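Local coordinates for protein LigF (Sphingobium sp. SYK-6, PDB 4XT0) that cleaves beta-aryl ether bonds in lignin-derived compounds as a glutathione-binding beta-etherase of the glutathione S-transferase superfamily, at residues V173-L178 against P224-W229; V57-H62 against V66-T71; R232-P237 against E241-S246. All blocks are in the same frame, centred on the assembly; numbering follows the deposited sequence.

Interaction 1 of 3, residues V173-L178 against P224-W229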
loop_
_atom_site.group_PDB
_atom_site.type_symbol
_atom_site.label_atom_id
_atom_site.label_comp_id
_atom_site.label_asym_id
_atom_site.label_seq_id
_atom_site.Cartn_x
_atom_site.Cartn_y
_atom_site.Cartn_z
ATOM N N VAL A 173 -5.249 2.556 -17.094
ATOM C CA VAL A 173 -4.506 1.346 -16.739
ATOM C C VAL A 173 -5.275 0.532 -15.713
ATOM O O VAL A 173 -5.386 -0.690 -15.846
ATOM C CB VAL A 173 -3.099 1.661 -16.176
ATOM C CG1 VAL A 173 -2.477 0.410 -15.570
ATOM C CG2 VAL A 173 -2.207 2.215 -17.261
ATOM N N SER A 174 -5.828 1.215 -14.709
ATOM C CA SER A 174 -6.510 0.539 -13.603
ATOM C C SER A 174 -7.748 -0.205 -14.068
ATOM O O SER A 174 -8.006 -1.338 -13.662
ATOM C CB SER A 174 -6.907 1.540 -12.509
ATOM O OG SER A 174 -5.774 2.125 -11.897
ATOM N N VAL A 175 -8.523 0.455 -14.914
ATOM C CA VAL A 175 -9.757 -0.108 -15.441
ATOM C C VAL A 175 -9.488 -1.286 -16.395
ATOM O O VAL A 175 -10.218 -2.283 -16.377
ATOM C CB VAL A 175 -10.578 1.002 -16.148
ATOM C CG1 VAL A 175 -11.522 0.425 -17.177
ATOM C CG2 VAL A 175 -11.317 1.829 -15.103
ATOM N N ALA A 176 -8.447 -1.173 -17.222
ATOM C CA ALA A 176 -8.035 -2.279 -18.084
ATOM C C ALA A 176 -7.623 -3.500 -17.249
ATOM O O ALA A 176 -7.929 -4.636 -17.605
ATOM C CB ALA A 176 -6.883 -1.853 -19.010
ATOM N N ARG A 177 -6.940 -3.270 -16.133
ATOM C CA ARG A 177 -6.490 -4.389 -15.305
ATOM C C ARG A 177 -7.676 -5.144 -14.693
ATOM O O ARG A 177 -7.680 -6.374 -14.621
ATOM C CB ARG A 177 -5.557 -3.898 -14.199
ATOM C CG ARG A 177 -5.097 -5.010 -13.269
ATOM C CD ARG A 177 -4.317 -6.071 -14.045
ATOM N NE ARG A 177 -3.990 -7.206 -13.191
ATOM C CZ ARG A 177 -4.754 -8.282 -13.055
ATOM N NH1 ARG A 177 -5.893 -8.378 -13.735
ATOM N NH2 ARG A 177 -4.378 -9.262 -12.243
ATOM N N LEU A 178 -8.675 -4.390 -14.252
ATOM C CA LEU A 178 -9.872 -4.965 -13.663
ATOM C C LEU A 178 -10.636 -5.769 -14.694
ATOM O O LEU A 178 -11.130 -6.860 -14.396
ATOM C CB LEU A 178 -10.768 -3.868 -13.069
ATOM C CG LEU A 178 -10.273 -3.247 -11.760
ATOM C CD1 LEU A 178 -11.027 -1.955 -11.460
ATOM C CD2 LEU A 178 -10.427 -4.223 -10.594
ATOM N N PRO A 224 -17.360 -4.555 -20.327
ATOM C CA PRO A 224 -18.542 -5.319 -19.908
ATOM C C PRO A 224 -18.299 -6.146 -18.648
ATOM O O PRO A 224 -19.204 -6.271 -17.828
ATOM C CB PRO A 224 -18.812 -6.235 -21.110
ATOM C CG PRO A 224 -17.490 -6.380 -21.767
ATOM C CD PRO A 224 -16.842 -5.027 -21.622
ATOM N N GLY A 225 -17.098 -6.700 -18.501
ATOM C CA GLY A 225 -16.759 -7.469 -17.321
ATOM C C GLY A 225 -16.850 -6.620 -16.066
ATOM O O GLY A 225 -17.504 -6.990 -15.091
ATOM N N LEU A 226 -16.178 -5.478 -16.092
ATOM C CA LEU A 226 -16.197 -4.541 -14.975
ATOM C C LEU A 226 -17.638 -4.119 -14.621
ATOM O O LEU A 226 -18.029 -4.117 -13.446
ATOM C CB LEU A 226 -15.334 -3.318 -15.320
ATOM C CG LEU A 226 -15.250 -2.168 -14.319
ATOM C CD1 LEU A 226 -14.775 -2.679 -12.994
ATOM C CD2 LEU A 226 -14.305 -1.091 -14.837
ATOM N N CYS A 227 -18.421 -3.780 -15.644
ATOM C CA CYS A 227 -19.813 -3.371 -15.438
ATOM C C CYS A 227 -20.701 -4.466 -14.840
ATOM O O CYS A 227 -21.551 -4.177 -14.000
ATOM C CB CYS A 227 -20.428 -2.891 -16.751
ATOM S SG CYS A 227 -19.744 -1.336 -17.359
ATOM N N ALA A 228 -20.532 -5.714 -15.272
ATOM C CA ALA A 228 -21.338 -6.803 -14.711
ATOM C C ALA A 228 -20.981 -7.033 -13.238
ATOM O O ALA A 228 -21.850 -7.306 -12.411
ATOM C CB ALA A 228 -21.154 -8.088 -15.517
ATOM N N TRP A 229 -19.695 -6.909 -12.925
ATOM C CA TRP A 229 -19.200 -7.014 -11.554
ATOM C C TRP A 229 -19.772 -5.888 -10.678
ATOM O O TRP A 229 -20.263 -6.139 -9.572
ATOM C CB TRP A 229 -17.667 -7.003 -11.578
ATOM C CG TRP A 229 -16.923 -6.871 -10.264
ATOM C CD1 TRP A 229 -16.612 -7.876 -9.381
ATOM C CD2 TRP A 229 -16.317 -5.676 -9.742
ATOM N NE1 TRP A 229 -15.875 -7.369 -8.334
ATOM C CE2 TRP A 229 -15.677 -6.035 -8.530
ATOM C CE3 TRP A 229 -16.261 -4.347 -10.176
ATOM C CZ2 TRP A 229 -14.997 -5.093 -7.741
ATOM C CZ3 TRP A 229 -15.573 -3.418 -9.391
ATOM C CH2 TRP A 229 -14.950 -3.802 -8.189
#
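Leu226 reaches from helix 224-235 over the side of helix 161-182 and divides its two methyls between Val175 and Leu178. One branch, CD2, lies against the valine, with Val175 CG1 and Leu226 CD2 3.9 Å apart and Val175 CG2 a little farther off. The other branch, CD1, meets Leu178 CD1 at 4.1 Å and also brushes Leu178 CB. A single leucine therefore spans two residues three positions apart, which one face of a helix presents next to each other. This is a small worked example of how helices in the all-helical C-terminal half of a glutathione S-transferase are joined by branched apolar side chains.

The torsions explain the reach. In Leu226, a chi1 of 177° places CG beside the carbonyl carbon, from where CD1 reaches Leu178 and CD2 reaches Val175. The valine presents both its methyls to CD2, and its side chain meets that of Leu226 at about a right angle. The CA–CB bond of Leu178 points toward helix 224-235. Leu226 O lies at the edge of the Trp229 ring, in its plane, and the indole packs on helix 195-204, where NE1 is hydrogen-bonded to Asp197.

Around this apolar contact the polar work is done elsewhere. Glu179, the residue after Leu178, takes the N-H of Gly225 on OE2 and that of Leu226 on OE1, two backbone groups in the first turn of helix 224-235. Val218, in the loop leading to that helix, touches both Val175 and Leu226. Between the two segments themselves no hydrogen bond forms, and all three touching residues are buried; the attraction between these side chains is probably dispersive and hydrophobic.

Interaction 2 of 3, residues V57-H62 against V66-T71. With GSH (glutathione), chain B.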
loop_
_atom_site.group_PDB
_atom_site.type_symbol
_atom_site.label_atom_id
_atom_site.label_comp_id
_atom_site.label_asym_id
_atom_site.label_seq_id
_atom_site.Cartn_x
_atom_site.Cartn_y
_atom_site.Cartn_z
ATOM N N VAL A 57 -10.742 9.938 7.795
ATOM C CA VAL A 57 -11.658 8.821 7.966
ATOM C C VAL A 57 -11.230 7.727 6.979
ATOM O O VAL A 57 -10.564 8.025 5.987
ATOM C CB VAL A 57 -13.134 9.242 7.726
ATOM C CG1 VAL A 57 -13.579 10.292 8.750
ATOM C CG2 VAL A 57 -13.338 9.758 6.282
ATOM N N PRO A 58 -11.610 6.462 7.232
ATOM C CA PRO A 58 -12.395 5.960 8.361
ATOM C C PRO A 58 -11.571 5.637 9.594
ATOM O O PRO A 58 -10.344 5.471 9.547
ATOM C CB PRO A 58 -13.022 4.679 7.796
ATOM C CG PRO A 58 -11.972 4.174 6.872
ATOM C CD PRO A 58 -11.474 5.436 6.183
ATOM N N ALA A 59 -12.269 5.536 10.715
ATOM C CA ALA A 59 -11.654 5.110 11.960
ATOM C C ALA A 59 -12.646 4.185 12.664
ATOM O O ALA A 59 -13.831 4.497 12.740
ATOM C CB ALA A 59 -11.279 6.328 12.834
ATOM N N LEU A 60 -12.177 3.024 13.116
ATOM C CA LEU A 60 -13.041 2.100 13.861
ATOM C C LEU A 60 -12.736 2.160 15.338
ATOM O O LEU A 60 -11.582 2.058 15.742
ATOM C CB LEU A 60 -12.870 0.653 13.389
ATOM C CG LEU A 60 -13.751 -0.365 14.145
ATOM C CD1 LEU A 60 -15.143 -0.399 13.502
ATOM C CD2 LEU A 60 -13.133 -1.765 14.160
ATOM N N TRP A 61 -13.781 2.304 16.143
ATOM C CA TRP A 61 -13.652 2.273 17.598
ATOM C C TRP A 61 -14.216 0.946 18.095
ATOM O O TRP A 61 -15.365 0.596 17.793
ATOM C CB TRP A 61 -14.398 3.465 18.210
ATOM C CG TRP A 61 -14.233 3.691 19.688
ATOM C CD1 TRP A 61 -13.369 4.565 20.290
ATOM C CD2 TRP A 61 -14.998 3.091 20.749
ATOM N NE1 TRP A 61 -13.539 4.533 21.652
ATOM C CE2 TRP A 61 -14.531 3.640 21.961
ATOM C CE3 TRP A 61 -16.030 2.148 20.789
ATOM C CZ2 TRP A 61 -15.059 3.269 23.204
ATOM C CZ3 TRP A 61 -16.553 1.780 22.023
ATOM C CH2 TRP A 61 -16.062 2.334 23.212
ATOM N N HIS A 62 -13.409 0.187 18.827
ATOM C CA HIS A 62 -13.864 -1.116 19.305
ATOM C C HIS A 62 -13.415 -1.302 20.744
ATOM O O HIS A 62 -12.234 -1.528 21.017
ATOM C CB HIS A 62 -13.356 -2.244 18.396
ATOM C CG HIS A 62 -13.732 -3.619 18.867
ATOM N ND1 HIS A 62 -12.953 -4.723 18.613
ATOM C CD2 HIS A 62 -14.798 -4.058 19.577
ATOM C CE1 HIS A 62 -13.522 -5.794 19.151
ATOM N NE2 HIS A 62 -14.641 -5.414 19.745
ATOM N N VAL A 66 -8.903 2.248 18.947
ATOM C CA VAL A 66 -9.146 2.810 17.616
ATOM C C VAL A 66 -8.285 2.138 16.540
ATOM O O VAL A 66 -7.066 2.074 16.663
ATOM C CB VAL A 66 -8.869 4.316 17.595
ATOM C CG1 VAL A 66 -9.167 4.876 16.209
ATOM C CG2 VAL A 66 -9.701 5.008 18.665
ATOM N N VAL A 67 -8.938 1.622 15.507
ATOM C CA VAL A 67 -8.265 1.035 14.361
ATOM C C VAL A 67 -8.426 1.987 13.161
ATOM O O VAL A 67 -9.544 2.409 12.839
ATOM C CB VAL A 67 -8.847 -0.380 14.039
ATOM C CG1 VAL A 67 -8.106 -1.025 12.855
ATOM C CG2 VAL A 67 -8.768 -1.264 15.288
ATOM N N THR A 68 -7.314 2.344 12.515
ATOM C CA THR A 68 -7.366 3.183 11.315
ATOM C C THR A 68 -6.753 2.475 10.102
ATOM O O THR A 68 -6.204 1.366 10.244
ATOM C CB THR A 68 -6.614 4.516 11.502
ATOM O OG1 THR A 68 -5.235 4.238 11.749
ATOM C CG2 THR A 68 -7.188 5.330 12.670
ATOM N N GLU A 69 -6.814 3.168 8.950
ATOM C CA GLU A 69 -6.490 2.656 7.601
ATOM C C GLU A 69 -7.598 1.719 7.109
ATOM O O GLU A 69 -7.756 0.628 7.634
ATOM C CB GLU A 69 -5.129 1.930 7.568
ATOM C CG GLU A 69 -3.951 2.838 7.890
ATOM C CD GLU A 69 -3.777 3.933 6.852
ATOM O OE1 GLU A 69 -3.765 3.618 5.636
ATOM O OE2 GLU A 69 -3.683 5.108 7.257
ATOM N N SER A 70 -8.359 2.155 6.101
ATOM C CA SER A 70 -9.517 1.396 5.614
ATOM C C SER A 70 -9.242 -0.101 5.399
ATOM O O SER A 70 -9.984 -0.945 5.902
ATOM C CB SER A 70 -10.046 2.030 4.320
ATOM O OG SER A 70 -9.036 2.108 3.320
ATOM N N THR A 71 -8.162 -0.437 4.696
ATOM C CA THR A 71 -7.849 -1.841 4.417
ATOM C C THR A 71 -7.566 -2.631 5.704
ATOM O O THR A 71 -7.961 -3.783 5.828
ATOM C CB THR A 71 -6.638 -1.959 3.474
ATOM O OG1 THR A 71 -6.931 -1.295 2.240
ATOM C CG2 THR A 71 -6.274 -3.453 3.200
HETATM N N1 GSH B . -4.762 5.509 3.932
HETATM C CA1 GSH B . -6.020 5.991 4.522
HETATM C C1 GSH B . -7.098 4.912 4.542
HETATM O O11 GSH B . -7.899 4.869 5.454
HETATM O O12 GSH B . -7.197 4.011 3.552
HETATM C CB1 GSH B . -6.510 7.194 3.692
HETATM C CG1 GSH B . -7.721 7.800 4.395
HETATM C CD1 GSH B . -8.305 8.916 3.549
HETATM O OE1 GSH B . -7.704 9.322 2.573
HETATM N N2 GSH B . -9.496 9.447 3.892
HETATM C CA2 GSH B . -10.090 10.533 3.096
HETATM C C2 GSH B . -10.226 11.766 3.966
HETATM O O2 GSH B . -10.303 11.637 5.175
HETATM C CB2 GSH B . -11.499 10.122 2.648
HETATM S SG2 GSH B . -11.465 8.814 1.379
HETATM N N3 GSH B . -10.280 13.012 3.414
HETATM C CA3 GSH B . -10.449 14.178 4.298
HETATM C C3 GSH B . -9.214 15.046 4.421
HETATM O O31 GSH B . -9.336 16.179 4.832
HETATM O O32 GSH B . -7.992 14.579 4.093
HETATM O O HOH W 1 -8.029 5.710 8.128
#
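Leu60 and Val67 face one another across the beta hairpin of strands 59-62 and 65-68, on the edge of the thioredoxin-fold sheet. Both send their side chains to the face covered by helix 70-80, with Leu60 CB 4.2 Å from Val67 CB. Their backbones form a hydrogen-bonded antiparallel pair: Leu60 N to Val67 O and Val67 N to Leu60 O are both 2.7 Å and nearly straight. On the other face Trp61 and Val66 cross at about a right angle, with Val66 CG2 4.0 Å from Trp61 CD1 and oblique to the ring. Ala59 CB adds a contact with Val66 CG1 on this face.

Farther along, the hairpin opens into the glutathione site. Pro58, preceded by a cis peptide bond as in the thioredoxin fold generally, brings CG to 3.8 Å from Ser70 CB. Val57 exchanges two backbone hydrogen bonds with glutathione. Ser70 binds the gamma-glutamyl carboxylate, N to O11 and OG to O12 (2.7 Å); a chi1 of 57° sets OG between its own backbone N and carbonyl carbon, where it meets O12. Glu69, the N-cap residue, takes the ligand amine N1 on OE1, which also pairs with Lys104 of the second subunit. One water donates to Pro58 O at 2.7 Å and to glutathione O11 while accepting from Glu69 N at 2.9 Å.

Interaction 3 of 3, residues R232-P237 against E241-S246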
loop_
_atom_site.group_PDB
_atom_site.type_symbol
_atom_site.label_atom_id
_atom_site.label_comp_id
_atom_site.label_asym_id
_atom_site.label_seq_id
_atom_site.Cartn_x
_atom_site.Cartn_y
_atom_site.Cartn_z
ATOM N N ARG A 232 -23.340 -6.751 -10.084
ATOM C CA ARG A 232 -23.357 -7.917 -9.208
ATOM C C ARG A 232 -23.223 -7.506 -7.731
ATOM O O ARG A 232 -24.015 -7.905 -6.873
ATOM C CB ARG A 232 -22.215 -8.861 -9.643
ATOM C CG ARG A 232 -21.959 -10.105 -8.819
ATOM C CD ARG A 232 -20.932 -11.029 -9.530
ATOM N NE ARG A 232 -21.329 -11.298 -10.918
ATOM C CZ ARG A 232 -20.623 -10.944 -11.994
ATOM N NH1 ARG A 232 -19.447 -10.342 -11.865
ATOM N NH2 ARG A 232 -21.087 -11.216 -13.209
ATOM N N ILE A 233 -22.226 -6.688 -7.437
ATOM C CA ILE A 233 -22.001 -6.278 -6.059
ATOM C C ILE A 233 -23.145 -5.378 -5.586
ATOM O O ILE A 233 -23.635 -5.521 -4.463
ATOM C CB ILE A 233 -20.644 -5.576 -5.914
ATOM C CG1 ILE A 233 -19.541 -6.560 -6.302
ATOM C CG2 ILE A 233 -20.446 -5.081 -4.496
ATOM C CD1 ILE A 233 -18.172 -5.973 -6.279
ATOM N N ASN A 234 -23.598 -4.483 -6.458
ATOM C CA ASN A 234 -24.725 -3.616 -6.127
ATOM C C ASN A 234 -26.043 -4.372 -5.877
ATOM O O ASN A 234 -26.955 -3.841 -5.241
ATOM C CB ASN A 234 -24.927 -2.578 -7.236
ATOM C CG ASN A 234 -24.136 -1.304 -6.986
ATOM O OD1 ASN A 234 -24.283 -0.673 -5.946
ATOM N ND2 ASN A 234 -23.300 -0.921 -7.936
ATOM N N ALA A 235 -26.145 -5.605 -6.377
ATOM C CA ALA A 235 -27.337 -6.416 -6.141
ATOM C C ALA A 235 -27.299 -7.192 -4.808
ATOM O O ALA A 235 -28.322 -7.732 -4.371
ATOM C CB ALA A 235 -27.545 -7.383 -7.298
ATOM N N ARG A 236 -26.128 -7.269 -4.174
ATOM C CA ARG A 236 -25.992 -8.007 -2.914
ATOM C C ARG A 236 -26.826 -7.343 -1.832
ATOM O O ARG A 236 -26.813 -6.125 -1.722
ATOM C CB ARG A 236 -24.527 -8.086 -2.467
ATOM C CG ARG A 236 -23.602 -8.795 -3.453
ATOM C CD ARG A 236 -22.158 -8.831 -2.933
ATOM N NE ARG A 236 -22.062 -9.472 -1.619
ATOM C CZ ARG A 236 -21.899 -10.781 -1.447
ATOM N NH1 ARG A 236 -21.797 -11.577 -2.503
ATOM N NH2 ARG A 236 -21.823 -11.292 -0.225
ATOM N N PRO A 237 -27.559 -8.142 -1.030
ATOM C CA PRO A 237 -28.428 -7.576 0.012
ATOM C C PRO A 237 -27.701 -6.667 1.011
ATOM O O PRO A 237 -28.254 -5.638 1.384
ATOM C CB PRO A 237 -28.988 -8.822 0.705
ATOM C CG PRO A 237 -29.021 -9.849 -0.395
ATOM C CD PRO A 237 -27.749 -9.597 -1.167
ATOM N N GLU A 241 -28.380 -2.789 1.557
ATOM C CA GLU A 241 -28.676 -2.335 2.920
ATOM C C GLU A 241 -27.772 -1.164 3.339
ATOM O O GLU A 241 -28.229 -0.212 3.977
ATOM C CB GLU A 241 -28.526 -3.479 3.921
ATOM C CG GLU A 241 -28.905 -3.098 5.348
ATOM C CD GLU A 241 -28.487 -4.152 6.364
ATOM O OE1 GLU A 241 -27.835 -5.139 5.961
ATOM O OE2 GLU A 241 -28.805 -3.992 7.563
ATOM N N MET A 242 -26.492 -1.254 2.983
ATOM C CA MET A 242 -25.523 -0.214 3.309
ATOM C C MET A 242 -25.987 1.129 2.731
ATOM O O MET A 242 -26.065 2.145 3.435
ATOM C CB MET A 242 -24.133 -0.596 2.775
ATOM C CG MET A 242 -23.068 0.484 2.979
ATOM S SD MET A 242 -21.468 0.086 2.243
ATOM C CE MET A 242 -21.927 -0.001 0.506
ATOM N N PHE A 243 -26.328 1.128 1.448
ATOM C CA PHE A 243 -26.741 2.370 0.794
ATOM C C PHE A 243 -28.102 2.859 1.301
ATOM O O PHE A 243 -28.357 4.067 1.364
ATOM C CB PHE A 243 -26.780 2.193 -0.726
ATOM C CG PHE A 243 -25.417 2.175 -1.372
ATOM C CD1 PHE A 243 -24.621 3.309 -1.375
ATOM C CD2 PHE A 243 -24.952 1.035 -2.010
ATOM C CE1 PHE A 243 -23.370 3.298 -1.983
ATOM C CE2 PHE A 243 -23.700 1.014 -2.619
ATOM C CZ PHE A 243 -22.909 2.148 -2.599
ATOM N N GLU A 244 -28.969 1.922 1.672
ATOM C CA GLU A 244 -30.286 2.279 2.178
ATOM C C GLU A 244 -30.195 2.965 3.535
ATOM O O GLU A 244 -30.987 3.859 3.847
ATOM C CB GLU A 244 -31.175 1.037 2.285
ATOM C CG GLU A 244 -32.569 1.320 2.834
ATOM C CD GLU A 244 -33.073 0.240 3.782
ATOM O OE1 GLU A 244 -33.893 0.572 4.668
ATOM O OE2 GLU A 244 -32.654 -0.934 3.640
ATOM N N LYS A 245 -29.233 2.533 4.346
ATOM C CA LYS A 245 -29.140 2.998 5.733
ATOM C C LYS A 245 -28.068 4.061 5.931
ATOM O O LYS A 245 -27.649 4.331 7.053
ATOM C CB LYS A 245 -28.889 1.811 6.672
ATOM C CG LYS A 245 -30.144 0.993 6.931
ATOM C CD LYS A 245 -29.860 -0.203 7.812
ATOM C CE LYS A 245 -31.126 -1.011 8.025
ATOM N NZ LYS A 245 -30.803 -2.348 8.590
ATOM N N SER A 246 -27.636 4.673 4.838
ATOM C CA SER A 246 -26.603 5.689 4.908
ATOM C C SER A 246 -27.147 7.022 4.402
ATOM O O SER A 246 -26.477 7.766 3.683
ATOM C CB SER A 246 -25.372 5.256 4.106
ATOM O OG SER A 246 -24.761 4.090 4.664
ATOM O OXT SER A 246 -28.288 7.376 4.705
#
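Two successive helices, 224-235 and 237-244, meet here at a break near the C-terminus of the glutathione S-transferase C-terminal domain. The chain leaves helical geometry at Arg236, whose extended psi of 136° makes the break and puts it at the N-cap of the second helix. Pro237 opens that helix, and its carbonyl accepts the first-turn bond: Glu241 N to Pro237 O is 2.9 Å, with the donor tilted 26° from the carbonyl plane. Glu241 CB comes to 3.3 Å from the same Pro237 O.

Beyond this backbone link the side-chain contact is slight. Asn234 brings OD1 to 3.8 Å from Phe243 CE2, meeting the ring obliquely, with amide and ring planes 34° apart. The amide is held from its other end, where ND2 bonds to Asn205, so the position of OD1 beside the ring is probably set by that partner. Within the second helix, the terminal methyl CE of Met242 sits over one face of the Phe243 ring, 3.7 Å above its plane and offset toward the rim. Arg236 NE forms a salt bridge with Glu26, and its side chain a cation-pi contact with Tyr193.

Glu241 extends its chain, with CG opposite the backbone N, and Lys245 NZ forms a salt bridge with Glu241 OE2 at 2.8 Å, on the anti side of the carboxylate. Tyr25 of helix 15-26 packs on both residues, and a bound Tris molecule, probably from the crystallisation liquor, is hydrogen-bonded to both. At the chain end, Ser246 OG donates to Met242 O at 2.6 Å.

How the interactions relate
Along the chain the three come in the order 2, 1, 3. Interaction 2 belongs to the N-terminal thioredoxin-like domain, whereas interactions 1 and 3 both lie in the helical C-terminal domain and share helix 224-235, one using its start and the other its end. Between centres, 1 and 3 are about 20 Å apart; interaction 2 lies about 28 Å from 1, on the opposite side of the chain's centre, and about 21 Å from 3. The ends of the hairpin supply four residues of the glutathione pocket, which Gln148 and Trp152 of the helical domain help complete, while the other two contacts join helix 224-235 to helix 161-182 and to helix 237-244, which packs back against helix 15-26.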